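Local coordinates for probable zinc protease PqqL (Escherichia coli, PDB 6OFT), which probably acts as a zinc-dependent metalloendopeptidase of the M16 family, this chain being the first half of the protein, at residues V254-Q267 / P315-D329. Sequence-based numbering, arbitrary orientation.
Sequences VNGIALYYRLPMVQ and PDYQSLFFRVNARDD
Strands 256-264 and 317-326 are antiparallel neighbours inside the five-stranded mixed sheet of the second M16-type domain in this first half of the protein, their axes 160° apart. Paired backbone bonds join Ile257 with Val324, Leu259 with Phe322, Tyr261 with Leu320 and Leu263 with Gln318. Tyr261 O takes a second donor: Ser319 OG, at 2.8 Å, approaches from the opposite face of the carbonyl plane to Leu320 N. With its CG anti to the carbonyl carbon, Tyr260 lays its ring beside Phe321, whose CB sits over the ring face, 3.5 Å from the centroid, a CH-pi contact; the two rings themselves are slid apart and barely overlap. The Tyr260 hydroxyl meets the Arg323 guanidinium at its edge, NH2 to OH 2.8 Å, a weak bond, its N-H...O angle only 127°. Ala258 CB lies over the guanidinium face, while Glu433 on adjoining strand 430-436 supplies a salt bridge to NH2.

At one end the Tyr317 ring lies flat against the Leu263-Pro264 peptide, Pro264 CA being 4.0 Å from the ring centroid, and its hydroxyl donates to a water (OH to O 2.7 Å) that in turn donates to Arg262 O. Cutting Tyr317 back to an alanine is likely to strip this peptide of its aromatic cover and leave the water bound to Arg262 O without the hydroxyl that donates to it. Gln318 NE2 reaches past Leu263 to Pro264 O at 3.1 Å, the acceptor close to the amide plane. At the other end Asn255 ND2 donates almost straight (176°) to Asp328 O, tying Asn255 to the loop at Asp328. Leu263 and Leu320 both pack on Trp280 of helix 271-296, an arrangement typical of the helix-backed sheet of M16 alpha/beta domains.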
ATOM      1  N   VAL A 254      -0.796 -12.189  19.151  1.00 39.26           N
ATOM      2  CA  VAL A 254      -1.289 -11.077  19.971  1.00 38.12           C
ATOM      3  C   VAL A 254      -2.821 -11.059  20.085  1.00 38.04           C
ATOM      4  O   VAL A 254      -3.522 -11.093  19.073  1.00 36.61           O
ATOM      5  CB  VAL A 254      -0.713  -9.725  19.443  1.00 42.31           C
ATOM      6  CG1 VAL A 254      -1.333  -8.524  20.146  1.00 42.44           C
ATOM      7  CG2 VAL A 254       0.813  -9.680  19.566  1.00 42.58           C
ATOM      8  N   ASN A 255      -3.325 -10.990  21.328  1.00 33.03           N
ATOM      9  CA  ASN A 255      -4.752 -10.864  21.601  1.00 31.69           C
ATOM     10  C   ASN A 255      -5.046  -9.387  21.769  1.00 33.80           C
ATOM     11  O   ASN A 255      -4.179  -8.650  22.228  1.00 32.74           O
ATOM     12  CB  ASN A 255      -5.165 -11.646  22.846  1.00 28.00           C
ATOM     13  CG  ASN A 255      -5.007 -13.142  22.701  1.00 44.58           C
ATOM     14  OD1 ASN A 255      -5.281 -13.743  21.652  1.00 36.55           O
ATOM     15  ND2 ASN A 255      -4.554 -13.780  23.759  1.00 33.58           N
ATOM     16  N   GLY A 256      -6.237  -8.953  21.369  1.00 29.96           N
ATOM     17  CA  GLY A 256      -6.596  -7.544  21.491  1.00 29.26           C
ATOM     18  C   GLY A 256      -7.953  -7.159  20.952  1.00 32.12           C
ATOM     19  O   GLY A 256      -8.743  -8.011  20.539  1.00 31.45           O
ATOM     20  N   ILE A 257      -8.215  -5.849  20.964  1.00 27.43           N
ATOM     21  CA  ILE A 257      -9.463  -5.243  20.518  1.00 26.11           C
ATOM     22  C   ILE A 257      -9.160  -4.033  19.631  1.00 28.48           C
ATOM     23  O   ILE A 257      -8.231  -3.282  19.907  1.00 26.65           O
ATOM     24  CB  ILE A 257     -10.407  -4.916  21.728  1.00 28.75           C
ATOM     25  CG1 ILE A 257     -11.824  -4.470  21.253  1.00 28.43           C
ATOM     26  CG2 ILE A 257      -9.771  -3.909  22.717  1.00 27.83           C
ATOM     27  CD1 ILE A 257     -12.937  -4.513  22.309  1.00 33.52           C
ATOM     28  N   ALA A 258      -9.941  -3.857  18.561  1.00 24.22           N
ATOM     29  CA  ALA A 258      -9.770  -2.722  17.674  1.00 23.10           C
ATOM     30  C   ALA A 258     -11.116  -2.186  17.180  1.00 25.22           C
ATOM     31  O   ALA A 258     -12.070  -2.952  17.006  1.00 23.59           O
ATOM     32  CB  ALA A 258      -8.889  -3.118  16.488  1.00 23.53           C
ATOM     33  N   LEU A 259     -11.179  -0.886  16.982  1.00 21.49           N
ATOM     34  CA  LEU A 259     -12.343  -0.228  16.340  1.00 20.53           C
ATOM     35  C   LEU A 259     -11.870   0.285  14.973  1.00 23.92           C
ATOM     36  O   LEU A 259     -10.878   0.985  14.956  1.00 21.57           O
ATOM     37  CB  LEU A 259     -12.859   0.922  17.194  1.00 20.24           C
ATOM     38  CG  LEU A 259     -13.938   1.783  16.546  1.00 23.62           C
ATOM     39  CD1 LEU A 259     -15.135   0.957  16.142  1.00 22.45           C
ATOM     40  CD2 LEU A 259     -14.378   2.903  17.462  1.00 27.77           C
ATOM     41  N   TYR A 260     -12.516  -0.123  13.899  1.00 20.82           N
ATOM     42  CA  TYR A 260     -12.187   0.272  12.535  1.00 19.99           C
ATOM     43  C   TYR A 260     -13.269   1.179  11.981  1.00 23.24           C
ATOM     44  O   TYR A 260     -14.453   0.864  12.101  1.00 23.87           O
ATOM     45  CB  TYR A 260     -12.125  -0.965  11.626  1.00 21.93           C
ATOM     46  CG  TYR A 260     -10.887  -1.830  11.757  1.00 23.36           C
ATOM     47  CD1 TYR A 260     -10.747  -2.724  12.815  1.00 24.66           C
ATOM     48  CD2 TYR A 260      -9.909  -1.836  10.764  1.00 23.32           C
ATOM     49  CE1 TYR A 260      -9.634  -3.558  12.917  1.00 25.01           C
ATOM     50  CE2 TYR A 260      -8.784  -2.659  10.861  1.00 23.68           C
ATOM     51  CZ  TYR A 260      -8.636  -3.495  11.957  1.00 29.57           C
ATOM     52  OH  TYR A 260      -7.527  -4.302  12.064  1.00 28.92           O
ATOM     53  N   TYR A 261     -12.858   2.267  11.388  1.00 18.66           N
ATOM     54  CA  TYR A 261     -13.756   3.199  10.677  1.00 18.43           C
ATOM     55  C   TYR A 261     -13.384   3.120   9.189  1.00 22.31           C
ATOM     56  O   TYR A 261     -12.230   2.912   8.919  1.00 20.14           O
ATOM     57  CB  TYR A 261     -13.609   4.627  11.196  1.00 18.66           C
ATOM     58  CG  TYR A 261     -14.196   4.908  12.553  1.00 20.20           C
ATOM     59  CD1 TYR A 261     -15.552   5.086  12.725  1.00 22.28           C
ATOM     60  CD2 TYR A 261     -13.394   5.017  13.667  1.00 20.70           C
ATOM     61  CE1 TYR A 261     -16.106   5.352  13.959  1.00 24.27           C
ATOM     62  CE2 TYR A 261     -13.928   5.289  14.910  1.00 20.57           C
ATOM     63  CZ  TYR A 261     -15.290   5.448  15.059  1.00 27.40           C
ATOM     64  OH  TYR A 261     -15.845   5.715  16.266  1.00 27.44           O
ATOM     65  N   ARG A 262     -14.316   3.242   8.276  1.00 19.69           N
ATOM     66  CA  ARG A 262     -14.026   3.223   6.843  1.00 18.81           C
ATOM     67  C   ARG A 262     -14.463   4.573   6.298  1.00 22.31           C
ATOM     68  O   ARG A 262     -15.538   5.057   6.637  1.00 19.43           O
ATOM     69  CB  ARG A 262     -14.732   2.071   6.103  1.00 18.20           C
ATOM     70  CG  ARG A 262     -14.435   0.659   6.640  1.00 23.99           C
ATOM     71  CD  ARG A 262     -14.858  -0.435   5.660  1.00 20.16           C
ATOM     72  NE  ARG A 262     -16.155  -0.148   5.034  1.00 24.45           N
ATOM     73  CZ  ARG A 262     -16.459  -0.412   3.769  1.00 35.09           C
ATOM     74  NH1 ARG A 262     -15.576  -1.014   2.976  1.00 19.39           N
ATOM     75  NH2 ARG A 262     -17.649  -0.087   3.285  1.00 24.60           N
ATOM     76  N   LEU A 263     -13.619   5.198   5.485  1.00 20.92           N
ATOM     77  CA  LEU A 263     -13.923   6.547   4.977  1.00 21.61           C
ATOM     78  C   LEU A 263     -13.221   6.832   3.645  1.00 25.06           C
ATOM     79  O   LEU A 263     -12.192   6.206   3.377  1.00 23.48           O
ATOM     80  CB  LEU A 263     -13.515   7.613   6.037  1.00 21.37           C
ATOM     81  CG  LEU A 263     -12.023   7.712   6.427  1.00 25.45           C
ATOM     82  CD1 LEU A 263     -11.672   9.112   6.855  1.00 25.31           C
ATOM     83  CD2 LEU A 263     -11.661   6.734   7.550  1.00 26.56           C
ATOM     84  N   PRO A 264     -13.691   7.825   2.849  1.00 24.30           N
ATOM     85  CA  PRO A 264     -12.985   8.148   1.594  1.00 25.07           C
ATOM     86  C   PRO A 264     -11.528   8.522   1.809  1.00 30.70           C
ATOM     87  O   PRO A 264     -11.156   9.056   2.864  1.00 30.95           O
ATOM     88  CB  PRO A 264     -13.778   9.341   1.038  1.00 27.16           C
ATOM     89  CG  PRO A 264     -15.146   9.178   1.608  1.00 30.70           C
ATOM     90  CD  PRO A 264     -14.904   8.663   3.002  1.00 26.05           C
ATOM     91  N   MET A 265     -10.694   8.195   0.825  1.00 27.92           N
ATOM     92  CA  MET A 265      -9.286   8.538   0.890  1.00 28.34           C
ATOM     93  C   MET A 265      -9.014   9.615  -0.148  1.00 35.47           C
ATOM     94  O   MET A 265      -9.245   9.381  -1.335  1.00 35.15           O
ATOM     95  CB  MET A 265      -8.401   7.315   0.644  1.00 30.16           C
ATOM     96  CG  MET A 265      -6.926   7.637   0.728  1.00 33.42           C
ATOM     97  SD  MET A 265      -5.953   6.150   0.756  1.00 38.11           S
ATOM     98  CE  MET A 265      -5.099   6.364   2.317  1.00 35.68           C
ATOM     99  N   VAL A 266      -8.537  10.792   0.292  1.00 34.96           N
ATOM    100  CA  VAL A 266      -8.230  11.880  -0.642  1.00 35.84           C
ATOM    101  C   VAL A 266      -6.815  11.715  -1.183  1.00 36.98           C
ATOM    102  O   VAL A 266      -5.901  11.280  -0.474  1.00 37.70           O
ATOM    103  CB  VAL A 266      -8.532  13.315  -0.099  1.00 41.68           C
ATOM    104  CG1 VAL A 266      -7.370  13.886   0.735  1.00 41.81           C
ATOM    105  CG2 VAL A 266      -8.919  14.270  -1.233  1.00 41.90           C
ATOM    106  N   GLN A 267      -6.670  11.987  -2.464  1.00 32.39           N
ATOM    107  CA  GLN A 267      -5.388  11.944  -3.158  1.00 31.71           C
ATOM    108  C   GLN A 267      -4.727  13.300  -2.884  1.00 30.82           C
ATOM    109  O   GLN A 267      -5.381  14.330  -3.051  1.00 29.11           O
ATOM    110  CB  GLN A 267      -5.623  11.766  -4.671  1.00 33.88           C
ATOM    111  CG  GLN A 267      -6.396  10.501  -5.034  1.00 53.58           C
ATOM    112  CD  GLN A 267      -5.500   9.301  -5.146  1.00 71.23           C
ATOM    113  OE1 GLN A 267      -5.051   8.727  -4.144  1.00 62.43           O
ATOM    114  NE2 GLN A 267      -5.230   8.897  -6.382  1.00 66.69           N
ATOM    115  N   PRO A 315      -8.915   2.026  -4.314  1.00 23.37           N
ATOM    116  CA  PRO A 315      -8.271   3.253  -4.851  1.00 22.99           C
ATOM    117  C   PRO A 315      -8.815   4.579  -4.279  1.00 26.16           C
ATOM    118  O   PRO A 315      -8.078   5.552  -4.213  1.00 23.75           O
ATOM    119  CB  PRO A 315      -8.517   3.156  -6.371  1.00 24.63           C
ATOM    120  CG  PRO A 315      -8.740   1.689  -6.632  1.00 28.89           C
ATOM    121  CD  PRO A 315      -9.470   1.194  -5.407  1.00 24.48           C
ATOM    122  N   ASP A 316     -10.099   4.614  -3.857  1.00 22.69           N
ATOM    123  CA  ASP A 316     -10.758   5.826  -3.342  1.00 22.30           C
ATOM    124  C   ASP A 316     -11.055   5.798  -1.838  1.00 24.96           C
ATOM    125  O   ASP A 316     -11.761   6.681  -1.358  1.00 24.63           O
ATOM    126  CB  ASP A 316     -12.090   5.998  -4.096  1.00 24.03           C
ATOM    127  CG  ASP A 316     -13.106   4.874  -3.891  1.00 29.80           C
ATOM    128  OD1 ASP A 316     -12.717   3.797  -3.382  1.00 29.75           O
ATOM    129  OD2 ASP A 316     -14.290   5.074  -4.237  1.00 30.88           O
ATOM    130  N   TYR A 317     -10.597   4.756  -1.119  1.00 21.61           N
ATOM    131  CA  TYR A 317     -11.009   4.519   0.256  1.00 20.59           C
ATOM    132  C   TYR A 317      -9.952   4.023   1.203  1.00 25.04           C
ATOM    133  O   TYR A 317      -9.022   3.314   0.816  1.00 25.56           O
ATOM    134  CB  TYR A 317     -12.189   3.517   0.258  1.00 20.80           C
ATOM    135  CG  TYR A 317     -13.505   4.086   0.750  1.00 21.83           C
ATOM    136  CD1 TYR A 317     -14.218   5.010  -0.014  1.00 23.59           C
ATOM    137  CD2 TYR A 317     -14.074   3.647   1.941  1.00 22.18           C
ATOM    138  CE1 TYR A 317     -15.462   5.484   0.400  1.00 23.27           C
ATOM    139  CE2 TYR A 317     -15.312   4.119   2.370  1.00 22.81           C
ATOM    140  CZ  TYR A 317     -15.999   5.047   1.600  1.00 29.43           C
ATOM    141  OH  TYR A 317     -17.222   5.521   2.016  1.00 28.35           O
ATOM    142  N   GLN A 318     -10.155   4.346   2.482  1.00 22.30           N
ATOM    143  CA  GLN A 318      -9.268   3.964   3.567  1.00 21.95           C
ATOM    144  C   GLN A 318     -10.013   3.511   4.825  1.00 24.39           C
ATOM    145  O   GLN A 318     -11.209   3.774   5.004  1.00 21.18           O
ATOM    146  CB  GLN A 318      -8.355   5.150   3.929  1.00 23.44           C
ATOM    147  CG  GLN A 318      -9.064   6.338   4.602  1.00 26.73           C
ATOM    148  CD  GLN A 318      -8.131   7.483   4.872  1.00 41.35           C
ATOM    149  OE1 GLN A 318      -7.035   7.294   5.386  1.00 39.14           O
ATOM    150  NE2 GLN A 318      -8.544   8.700   4.547  1.00 26.91           N
ATOM    151  N   SER A 319      -9.266   2.878   5.715  1.00 20.66           N
ATOM    152  CA  SER A 319      -9.744   2.544   7.037  1.00 20.88           C
ATOM    153  C   SER A 319      -8.819   3.128   8.067  1.00 25.98           C
ATOM    154  O   SER A 319      -7.593   3.033   7.947  1.00 25.39           O
ATOM    155  CB  SER A 319      -9.878   1.045   7.250  1.00 24.12           C
ATOM    156  OG  SER A 319     -10.475   0.818   8.519  1.00 28.58           O
ATOM    157  N   LEU A 320      -9.409   3.745   9.080  1.00 24.30           N
ATOM    158  CA  LEU A 320      -8.696   4.261  10.233  1.00 24.64           C
ATOM    159  C   LEU A 320      -9.096   3.369  11.399  1.00 27.67           C
ATOM    160  O   LEU A 320     -10.282   3.280  11.725  1.00 26.43           O
ATOM    161  CB  LEU A 320      -9.093   5.715  10.509  1.00 25.44           C
ATOM    162  CG  LEU A 320      -8.093   6.807  10.169  1.00 31.88           C
ATOM    163  CD1 LEU A 320      -7.999   7.014   8.678  1.00 32.83           C
ATOM    164  CD2 LEU A 320      -8.524   8.111  10.787  1.00 34.42           C
ATOM    165  N   PHE A 321      -8.125   2.661  11.995  1.00 24.21           N
ATOM    166  CA  PHE A 321      -8.418   1.810  13.147  1.00 24.04           C
ATOM    167  C   PHE A 321      -7.670   2.212  14.419  1.00 26.28           C
ATOM    168  O   PHE A 321      -6.573   2.770  14.354  1.00 25.03           O
ATOM    169  CB  PHE A 321      -8.211   0.324  12.839  1.00 26.30           C
ATOM    170  CG  PHE A 321      -6.807  -0.129  12.525  1.00 28.67           C
ATOM    171  CD1 PHE A 321      -5.963  -0.580  13.533  1.00 32.42           C
ATOM    172  CD2 PHE A 321      -6.347  -0.165  11.211  1.00 30.81           C
ATOM    173  CE1 PHE A 321      -4.665  -1.007  13.243  1.00 33.39           C
ATOM    174  CE2 PHE A 321      -5.058  -0.617  10.919  1.00 34.01           C
ATOM    175  CZ  PHE A 321      -4.235  -1.055  11.935  1.00 32.09           C
ATOM    176  N   PHE A 322      -8.250   1.875  15.576  1.00 22.99           N
ATOM    177  CA  PHE A 322      -7.675   2.148  16.895  1.00 22.06           C
ATOM    178  C   PHE A 322      -7.616   0.824  17.627  1.00 27.06           C
ATOM    179  O   PHE A 322      -8.650   0.218  17.888  1.00 24.63           O
ATOM    180  CB  PHE A 322      -8.503   3.198  17.652  1.00 23.45           C
ATOM    181  CG  PHE A 322      -8.657   4.494  16.889  1.00 24.53           C
ATOM    182  CD1 PHE A 322      -9.753   4.706  16.056  1.00 27.40           C
ATOM    183  CD2 PHE A 322      -7.704   5.499  16.994  1.00 26.14           C
ATOM    184  CE1 PHE A 322      -9.880   5.889  15.324  1.00 28.62           C
ATOM    185  CE2 PHE A 322      -7.832   6.689  16.266  1.00 29.49           C
ATOM    186  CZ  PHE A 322      -8.920   6.879  15.438  1.00 28.08           C
ATOM    187  N   ARG A 323      -6.397   0.349  17.900  1.00 25.98           N
ATOM    188  CA  ARG A 323      -6.161  -0.947  18.521  1.00 26.70           C
ATOM    189  C   ARG A 323      -5.445  -0.878  19.862  1.00 31.11           C
ATOM    190  O   ARG A 323      -4.546  -0.062  20.041  1.00 29.97           O
ATOM    191  CB  ARG A 323      -5.390  -1.844  17.534  1.00 26.65           C
ATOM    192  CG  ARG A 323      -5.087  -3.260  18.052  1.00 33.51           C
ATOM    193  CD  ARG A 323      -4.299  -4.079  17.051  1.00 40.39           C
ATOM    194  NE  ARG A 323      -5.039  -4.313  15.807  1.00 45.94           N
ATOM    195  CZ  ARG A 323      -6.001  -5.220  15.667  1.00 57.96           C
ATOM    196  NH1 ARG A 323      -6.359  -5.982  16.695  1.00 44.17           N
ATOM    197  NH2 ARG A 323      -6.614  -5.371  14.499  1.00 42.49           N
ATOM    198  N   VAL A 324      -5.852  -1.760  20.798  1.00 27.75           N
ATOM    199  CA  VAL A 324      -5.215  -1.952  22.093  1.00 27.82           C
ATOM    200  C   VAL A 324      -4.904  -3.454  22.208  1.00 33.46           C
ATOM    201  O   VAL A 324      -5.814  -4.282  22.092  1.00 33.51           O
ATOM    202  CB  VAL A 324      -6.014  -1.401  23.313  1.00 31.69           C
ATOM    203  CG1 VAL A 324      -5.440  -1.924  24.626  1.00 31.98           C
ATOM    204  CG2 VAL A 324      -6.040   0.128  23.327  1.00 30.89           C
ATOM    205  N   ASN A 325      -3.619  -3.796  22.413  1.00 30.04           N
ATOM    206  CA  ASN A 325      -3.163  -5.173  22.573  1.00 30.16           C
ATOM    207  C   ASN A 325      -3.301  -5.605  24.025  1.00 35.60           C
ATOM    208  O   ASN A 325      -2.894  -4.882  24.940  1.00 34.40           O
ATOM    209  CB  ASN A 325      -1.738  -5.343  22.059  1.00 31.71           C
ATOM    210  CG  ASN A 325      -1.556  -4.875  20.627  1.00 51.09           C
ATOM    211  OD1 ASN A 325      -0.661  -4.078  20.324  1.00 51.03           O
ATOM    212  ND2 ASN A 325      -2.413  -5.335  19.718  1.00 32.84           N
ATOM    213  N   ALA A 326      -3.926  -6.772  24.230  1.00 34.43           N
ATOM    214  CA  ALA A 326      -4.186  -7.333  25.548  1.00 36.25           C
ATOM    215  C   ALA A 326      -2.978  -7.985  26.204  1.00 43.78           C
ATOM    216  O   ALA A 326      -2.121  -8.571  25.536  1.00 42.62           O
ATOM    217  CB  ALA A 326      -5.336  -8.319  25.481  1.00 37.15           C
ATOM    218  N   ARG A 327      -2.930  -7.863  27.534  1.00 45.09           N
ATOM    219  CA  ARG A 327      -1.938  -8.483  28.400  1.00 47.29           C
ATOM    220  C   ARG A 327      -2.492  -9.895  28.599  1.00 52.27           C
ATOM    221  O   ARG A 327      -3.531 -10.056  29.249  1.00 51.38           O
ATOM    222  CB  ARG A 327      -1.861  -7.713  29.730  1.00 50.69           C
ATOM    223  CG  ARG A 327      -0.990  -8.363  30.786  1.00 66.88           C
ATOM    224  CD  ARG A 327      -1.074  -7.591  32.088  1.00 80.21           C
ATOM    225  NE  ARG A 327      -0.077  -8.041  33.061  1.00 89.88           N
ATOM    226  CZ  ARG A 327       1.179  -7.610  33.099  1.00104.71           C
ATOM    227  NH1 ARG A 327       2.015  -8.070  34.019  1.00 93.51           N
ATOM    228  NH2 ARG A 327       1.614  -6.724  32.209  1.00 89.84           N
ATOM    229  N   ASP A 328      -1.848 -10.892  27.947  1.00 49.42           N
ATOM    230  CA  ASP A 328      -2.232 -12.309  27.947  1.00 49.89           C
ATOM    231  C   ASP A 328      -3.631 -12.525  27.325  1.00 50.15           C
ATOM    232  O   ASP A 328      -3.806 -12.319  26.117  1.00 47.93           O
ATOM    233  CB  ASP A 328      -2.128 -12.940  29.361  1.00 53.72           C
ATOM    234  CG  ASP A 328      -0.770 -12.807  30.023  1.00 71.18           C
ATOM    235  OD1 ASP A 328       0.235 -13.250  29.415  1.00 71.73           O
ATOM    236  OD2 ASP A 328      -0.713 -12.280  31.165  1.00 79.21           O
ATOM    237  N   ASP A 329      -4.613 -12.908  28.170  1.00 45.18           N
ATOM    238  CA  ASP A 329      -6.006 -13.201  27.822  1.00 44.13           C
ATOM    239  C   ASP A 329      -6.978 -12.185  28.445  1.00 45.34           C
ATOM    240  O   ASP A 329      -8.194 -12.373  28.382  1.00 44.48           O
ATOM    241  CB  ASP A 329      -6.352 -14.636  28.282  1.00 46.50           C
ATOM    242  CG  ASP A 329      -5.431 -15.704  27.718  1.00 56.31           C
ATOM    243  OD1 ASP A 329      -4.848 -15.477  26.631  1.00 55.56           O
ATOM    244  OD2 ASP A 329      -5.289 -16.761  28.361  1.00 66.86           O
TER
HETATM  245  O   HOH W   1     -17.823   4.612   4.455  1.00 24.48           O